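Local coordinates for GlcNAc Inducible Gene 2, GIG2 (Candida albicans, PDB 6AKZ), which binds iron and is probably an oxygenase of the DUF1479 (Gig2-like) family in the cupin clan, at residues A417-L422 against M432-F437; T380-L385 against R451-Q456. All coordinates share one frame; numbering follows the deposited sequence.

Both contacts lie in the helical region that follows the last strand of the main sheet, 367-371, in this cupin-clan protein, and both are away from the iron site of His-192, Asp-194 and His-355. Contact 2 joins the start of helix 382-394 to helix 445-460; contact 1 is nested within the chain loop that it closes, its segments preceding and following helix 426-431 in sequence. Their centres are about 15 Å apart and they touch directly: Asn-455 OD1 accepts a probable hydrogen bond from Phe-437 N, and Leu-385 packs on Gly-433. Helix 382-394 supplies one side of contact 2 and also packs on Met-432 and Leu-434 of contact 1, so both belong to one C-terminal packing region.

Contact 1. Residues A417-L422 against M432-F437; sequences ANIDDL and MGLEEF
Leu-422 meets Met-432 and Leu-434, and Ile-419 meets Leu-434, where a short 3-10 turn, 419-422, faces the Schellman motif that ends helix 426-431. Gly-433, with its positive phi of 81°, turns the chain out of that helix, and the residues flanking it, Met-432 and Leu-434, both direct their side chains at the turn.

The contact is apolar throughout, with no hydrogen bond passing between 417-422 and 432-437. Leu-422 is shared between two partners, one for each branch of its fork. Its CD2 lies 3.9 Å from CG of Met-432, while its CD1 meets Leu-434. In Met-432 CG stands anti to the carbonyl carbon (chi1 -69°); the chain then bends at chi2 and chi3, and CG, not the sulfur, is the atom that touches. Ile-419 adds the more exposed margin, its CD1 reaching CD1 of Leu-434 at 3.9 Å.

Backbone bonds shape each side separately. Asp-421 N donates to Asn-418 O at 2.8 Å and Leu-422 N to Ile-419 O at 3.1 Å, closing the 3-10 turn; from it Leu-422 points at the other segment, whereas Ile-419 reaches across only with the end of its side chain. On the other segment, Gly-433 O accepts a hydrogen bond from Arg-389, tying the helix end to helix 382-394.

Other parts of the chain pack around these side chains. Met-432 rests on Phe-392 and Thr-388 of helix 382-394 as well as on Trp-132, Phe-141 and Val-173, and Leu-422 also reaches Phe-141. Leu-434 touches Leu-393 but remains partly exposed.

The tightest point is where the leucine side chains run at about a right angle to each other: CD1 of Leu-422 is 3.5 Å from CD1 of Leu-434, closer than usual van der Waals contact.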
loop_
_atom_site.group_PDB
_atom_site.type_symbol
_atom_site.label_atom_id
_atom_site.label_comp_id
_atom_site.label_asym_id
_atom_site.label_seq_id
_atom_site.Cartn_x
_atom_site.Cartn_y
_atom_site.Cartn_z
ATOM N N ALA A 417 -11.485 13.595 17.560
ATOM C CA ALA A 417 -10.958 14.670 16.706
ATOM C C ALA A 417 -10.903 15.931 17.454
ATOM O O ALA A 417 -11.869 16.285 18.106
ATOM C CB ALA A 417 -11.875 14.877 15.530
ATOM N N ASN A 418 -9.768 16.564 17.450
ATOM C CA ASN A 418 -9.642 17.901 18.000
ATOM C C ASN A 418 -8.752 18.708 17.150
ATOM O O ASN A 418 -7.565 18.411 17.038
ATOM C CB ASN A 418 -9.079 17.879 19.426
ATOM C CG ASN A 418 -10.151 17.900 20.454
ATOM O OD1 ASN A 418 -10.322 16.956 21.204
ATOM N ND2 ASN A 418 -10.907 18.996 20.490
ATOM N N ILE A 419 -9.314 19.759 16.556
ATOM C CA ILE A 419 -8.535 20.702 15.794
ATOM C C ILE A 419 -7.257 21.115 16.535
ATOM O O ILE A 419 -6.219 21.316 15.912
ATOM C CB ILE A 419 -9.370 21.991 15.474
ATOM C CG1 ILE A 419 -10.351 21.720 14.354
ATOM C CG2 ILE A 419 -8.475 23.137 15.056
ATOM C CD1 ILE A 419 -9.711 21.764 12.974
ATOM N N ASP A 420 -7.317 21.306 17.851
ATOM C CA ASP A 420 -6.129 21.762 18.548
ATOM C C ASP A 420 -4.976 20.726 18.537
ATOM O O ASP A 420 -3.851 21.154 18.728
ATOM C CB ASP A 420 -6.384 22.117 20.023
ATOM C CG ASP A 420 -7.107 23.481 20.215
ATOM O OD1 ASP A 420 -7.319 24.257 19.250
ATOM O OD2 ASP A 420 -7.452 23.752 21.394
ATOM N N ASP A 421 -5.262 19.445 18.304
ATOM C CA ASP A 421 -4.207 18.398 18.183
ATOM C C ASP A 421 -3.303 18.649 16.968
ATOM O O ASP A 421 -2.210 18.084 16.845
ATOM C CB ASP A 421 -4.842 17.021 18.042
ATOM C CG ASP A 421 -5.694 16.628 19.248
ATOM O OD1 ASP A 421 -5.461 17.251 20.308
ATOM O OD2 ASP A 421 -6.513 15.675 19.160
ATOM N N LEU A 422 -3.762 19.485 16.037
ATOM C CA LEU A 422 -2.972 19.852 14.907
ATOM C C LEU A 422 -2.042 20.973 15.239
ATOM O O LEU A 422 -1.235 21.280 14.450
ATOM C CB LEU A 422 -3.876 20.196 13.711
ATOM C CG LEU A 422 -4.825 19.102 13.234
ATOM C CD1 LEU A 422 -6.004 19.601 12.426
ATOM C CD2 LEU A 422 -3.995 18.124 12.414
ATOM N N MET A 432 -4.903 17.280 6.091
ATOM C CA MET A 432 -6.157 16.882 6.592
ATOM C C MET A 432 -7.271 17.491 5.813
ATOM O O MET A 432 -8.395 17.286 6.152
ATOM C CB MET A 432 -6.304 17.400 8.069
ATOM C CG MET A 432 -5.405 16.751 9.087
ATOM S SD MET A 432 -5.790 14.983 9.292
ATOM C CE MET A 432 -7.470 14.923 9.832
ATOM N N GLY A 433 -6.985 18.279 4.792
ATOM C CA GLY A 433 -8.025 18.852 3.969
ATOM C C GLY A 433 -8.649 20.088 4.615
ATOM O O GLY A 433 -9.760 20.430 4.271
ATOM N N LEU A 434 -7.958 20.731 5.558
ATOM C CA LEU A 434 -8.565 21.791 6.381
ATOM C C LEU A 434 -8.058 23.160 5.950
ATOM O O LEU A 434 -8.481 24.159 6.531
ATOM C CB LEU A 434 -8.248 21.538 7.860
ATOM C CG LEU A 434 -8.837 20.237 8.453
ATOM C CD1 LEU A 434 -8.274 19.928 9.844
ATOM C CD2 LEU A 434 -10.352 20.271 8.503
ATOM N N GLU A 435 -7.127 23.217 4.977
ATOM C CA GLU A 435 -6.530 24.466 4.579
ATOM C C GLU A 435 -6.130 24.319 3.125
ATOM O O GLU A 435 -5.643 23.249 2.733
ATOM C CB GLU A 435 -5.286 24.684 5.414
ATOM C CG GLU A 435 -4.508 25.930 5.056
ATOM C CD GLU A 435 -5.336 27.188 5.338
ATOM O OE1 GLU A 435 -5.727 27.384 6.515
ATOM O OE2 GLU A 435 -5.655 27.911 4.371
ATOM N N GLU A 436 -6.289 25.394 2.340
ATOM C CA GLU A 436 -5.938 25.338 0.939
ATOM C C GLU A 436 -4.421 25.204 0.815
ATOM O O GLU A 436 -3.623 25.639 1.682
ATOM C CB GLU A 436 -6.388 26.620 0.187
ATOM C CG GLU A 436 -7.890 26.846 0.212
ATOM C CD GLU A 436 -8.391 27.716 1.399
ATOM O OE1 GLU A 436 -7.900 27.648 2.594
ATOM O OE2 GLU A 436 -9.318 28.502 1.123
ATOM N N PHE A 437 -4.021 24.599 -0.280
ATOM C CA PHE A 437 -2.590 24.428 -0.643
ATOM C C PHE A 437 -1.995 25.690 -1.194
ATOM O O PHE A 437 -2.646 26.433 -1.888
ATOM C CB PHE A 437 -2.444 23.278 -1.644
ATOM C CG PHE A 437 -2.857 21.963 -1.075
ATOM C CD1 PHE A 437 -1.978 21.285 -0.234
ATOM C CD2 PHE A 437 -4.094 21.450 -1.327
ATOM C CE1 PHE A 437 -2.381 20.116 0.375
ATOM C CE2 PHE A 437 -4.475 20.233 -0.759
ATOM C CZ PHE A 437 -3.581 19.565 0.090
#

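Contact 2. Residues T380-L385 against R451-Q456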
loop_
_atom_site.group_PDB
_atom_site.type_symbol
_atom_site.label_atom_id
_atom_site.label_comp_id
_atom_site.label_asym_id
_atom_site.label_seq_id
_atom_site.Cartn_x
_atom_site.Cartn_y
_atom_site.Cartn_z
ATOM N N THR A 380 -6.575 10.843 -7.990
ATOM C CA THR A 380 -7.484 9.783 -7.450
ATOM C C THR A 380 -7.587 9.882 -5.914
ATOM O O THR A 380 -8.232 9.032 -5.347
ATOM C CB THR A 380 -7.115 8.356 -7.903
ATOM O OG1 THR A 380 -5.805 7.982 -7.410
ATOM C CG2 THR A 380 -7.102 8.218 -9.449
ATOM N N ASN A 381 -6.855 10.827 -5.286
ATOM C CA ASN A 381 -6.869 11.075 -3.864
ATOM C C ASN A 381 -7.653 12.334 -3.472
ATOM O O ASN A 381 -7.724 12.676 -2.299
ATOM C CB ASN A 381 -5.462 11.090 -3.285
ATOM C CG ASN A 381 -4.978 9.683 -2.993
ATOM O OD1 ASN A 381 -5.831 8.802 -2.727
ATOM N ND2 ASN A 381 -3.686 9.401 -3.154
ATOM N N ILE A 382 -8.217 13.032 -4.434
ATOM C CA ILE A 382 -9.014 14.224 -4.061
ATOM C C ILE A 382 -10.256 13.793 -3.263
ATOM O O ILE A 382 -10.652 14.459 -2.269
ATOM C CB ILE A 382 -9.356 15.061 -5.291
ATOM C CG1 ILE A 382 -8.084 15.557 -5.982
ATOM C CG2 ILE A 382 -10.272 16.190 -4.882
ATOM C CD1 ILE A 382 -7.211 16.472 -5.169
ATOM N N GLN A 383 -10.839 12.653 -3.604
ATOM C CA GLN A 383 -12.008 12.201 -2.784
ATOM C C GLN A 383 -11.612 11.856 -1.363
ATOM O O GLN A 383 -12.327 12.124 -0.431
ATOM C CB GLN A 383 -12.671 10.995 -3.440
ATOM C CG GLN A 383 -13.385 11.363 -4.705
ATOM C CD GLN A 383 -14.678 12.155 -4.516
ATOM O OE1 GLN A 383 -15.091 12.530 -3.389
ATOM N NE2 GLN A 383 -15.340 12.420 -5.643
ATOM N N THR A 384 -10.424 11.325 -1.206
ATOM C CA THR A 384 -9.871 11.038 0.083
ATOM C C THR A 384 -9.655 12.321 0.886
ATOM O O THR A 384 -10.045 12.353 2.037
ATOM C CB THR A 384 -8.536 10.222 -0.007
ATOM O OG1 THR A 384 -8.879 8.934 -0.506
ATOM C CG2 THR A 384 -7.836 10.100 1.322
ATOM N N LEU A 385 -9.127 13.349 0.248
ATOM C CA LEU A 385 -8.831 14.606 0.898
ATOM C C LEU A 385 -10.229 15.114 1.485
ATOM O O LEU A 385 -10.291 15.572 2.597
ATOM C CB LEU A 385 -8.345 15.585 -0.137
ATOM C CG LEU A 385 -8.039 16.998 0.321
ATOM C CD1 LEU A 385 -6.961 17.050 1.329
ATOM C CD2 LEU A 385 -7.718 17.806 -0.938
ATOM N N ARG A 451 -2.629 20.878 -7.033
ATOM C CA ARG A 451 -2.896 21.722 -5.932
ATOM C C ARG A 451 -4.093 22.606 -6.221
ATOM O O ARG A 451 -4.951 22.760 -5.378
ATOM C CB ARG A 451 -1.682 22.533 -5.527
ATOM C CG ARG A 451 -0.616 21.754 -4.848
ATOM C CD ARG A 451 0.532 22.617 -4.384
ATOM N NE ARG A 451 1.631 21.772 -3.906
ATOM C CZ ARG A 451 2.649 22.152 -3.169
ATOM N NH1 ARG A 451 2.817 23.428 -2.803
ATOM N NH2 ARG A 451 3.559 21.219 -2.812
ATOM N N SER A 452 -4.162 23.171 -7.410
ATOM C CA SER A 452 -5.309 23.971 -7.776
ATOM C C SER A 452 -6.608 23.177 -7.767
ATOM O O SER A 452 -7.657 23.661 -7.265
ATOM C CB SER A 452 -5.097 24.647 -9.132
ATOM O OG SER A 452 -6.307 25.348 -9.502
ATOM N N ILE A 453 -6.563 21.981 -8.339
ATOM C CA ILE A 453 -7.760 21.131 -8.414
ATOM C C ILE A 453 -8.238 20.783 -6.979
ATOM O O ILE A 453 -9.455 20.884 -6.665
ATOM C CB ILE A 453 -7.451 19.909 -9.224
ATOM C CG1 ILE A 453 -7.279 20.306 -10.708
ATOM C CG2 ILE A 453 -8.531 18.821 -9.028
ATOM C CD1 ILE A 453 -6.572 19.241 -11.542
ATOM N N ALA A 454 -7.300 20.457 -6.086
ATOM C CA ALA A 454 -7.688 20.244 -4.690
ATOM C C ALA A 454 -8.349 21.455 -4.034
ATOM O O ALA A 454 -9.398 21.334 -3.388
ATOM C CB ALA A 454 -6.516 19.802 -3.833
ATOM N N ASN A 455 -7.744 22.596 -4.215
ATOM C CA ASN A 455 -8.312 23.824 -3.728
ATOM C C ASN A 455 -9.705 24.103 -4.258
ATOM O O ASN A 455 -10.581 24.510 -3.457
ATOM C CB ASN A 455 -7.372 24.955 -4.036
ATOM C CG ASN A 455 -6.120 24.940 -3.171
ATOM O OD1 ASN A 455 -5.950 24.164 -2.206
ATOM N ND2 ASN A 455 -5.243 25.820 -3.494
ATOM N N GLN A 456 -9.941 23.862 -5.535
ATOM C CA GLN A 456 -11.264 23.952 -6.105
ATOM C C GLN A 456 -12.285 22.990 -5.467
ATOM O O GLN A 456 -13.431 23.366 -5.209
ATOM C CB GLN A 456 -11.238 23.705 -7.591
ATOM C CG GLN A 456 -10.445 24.678 -8.480
ATOM C CD GLN A 456 -10.214 24.092 -9.862
ATOM O OE1 GLN A 456 -11.127 23.588 -10.476
ATOM N NE2 GLN A 456 -8.961 24.075 -10.342
#
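Ile-382, at the start of helix 382-394, extends its longer branch onto Ala-454 of helix 445-460; the CA atoms of Ile-382 and Ala-454, 6.2 Å apart, are the nearest pair between the two segments. CB points toward the other helix and carries two branches, of which the longer, CG1 with CD1, makes the contact. CG1 stands anti to the carbonyl carbon (chi1 -61°) and makes a loose contact, 4.5 Å, with CG2 of Ile-453. The torsion about CB-CG1 (chi2 -63°) carries CD1 over the small alanine, where it touches both CB and CA of Ala-454, at 3.7 Å and 3.8 Å.

The same methyl of Ala-454 is met by a second residue, one helical turn along: CD2 of Leu-385 is 3.7 Å from CB of Ala-454. Ile-450 and Ala-457 extend the packing around Ile-382, and Leu-458 adds to that around Leu-385, all three from helix 445-460.

No hydrogen bond crosses between 380-385 and 451-456. Two polar side chains of 451-456 have other partners: Arg-451 NE forms a salt bridge with Asp-167, and Gln-456 NE2 donates to Ser-452 OG at 3.1 Å within the helix. The arrangement is plain helix-to-helix packing, a buried apolar seam joining two helices of the C-terminal helical region of this cupin-clan protein.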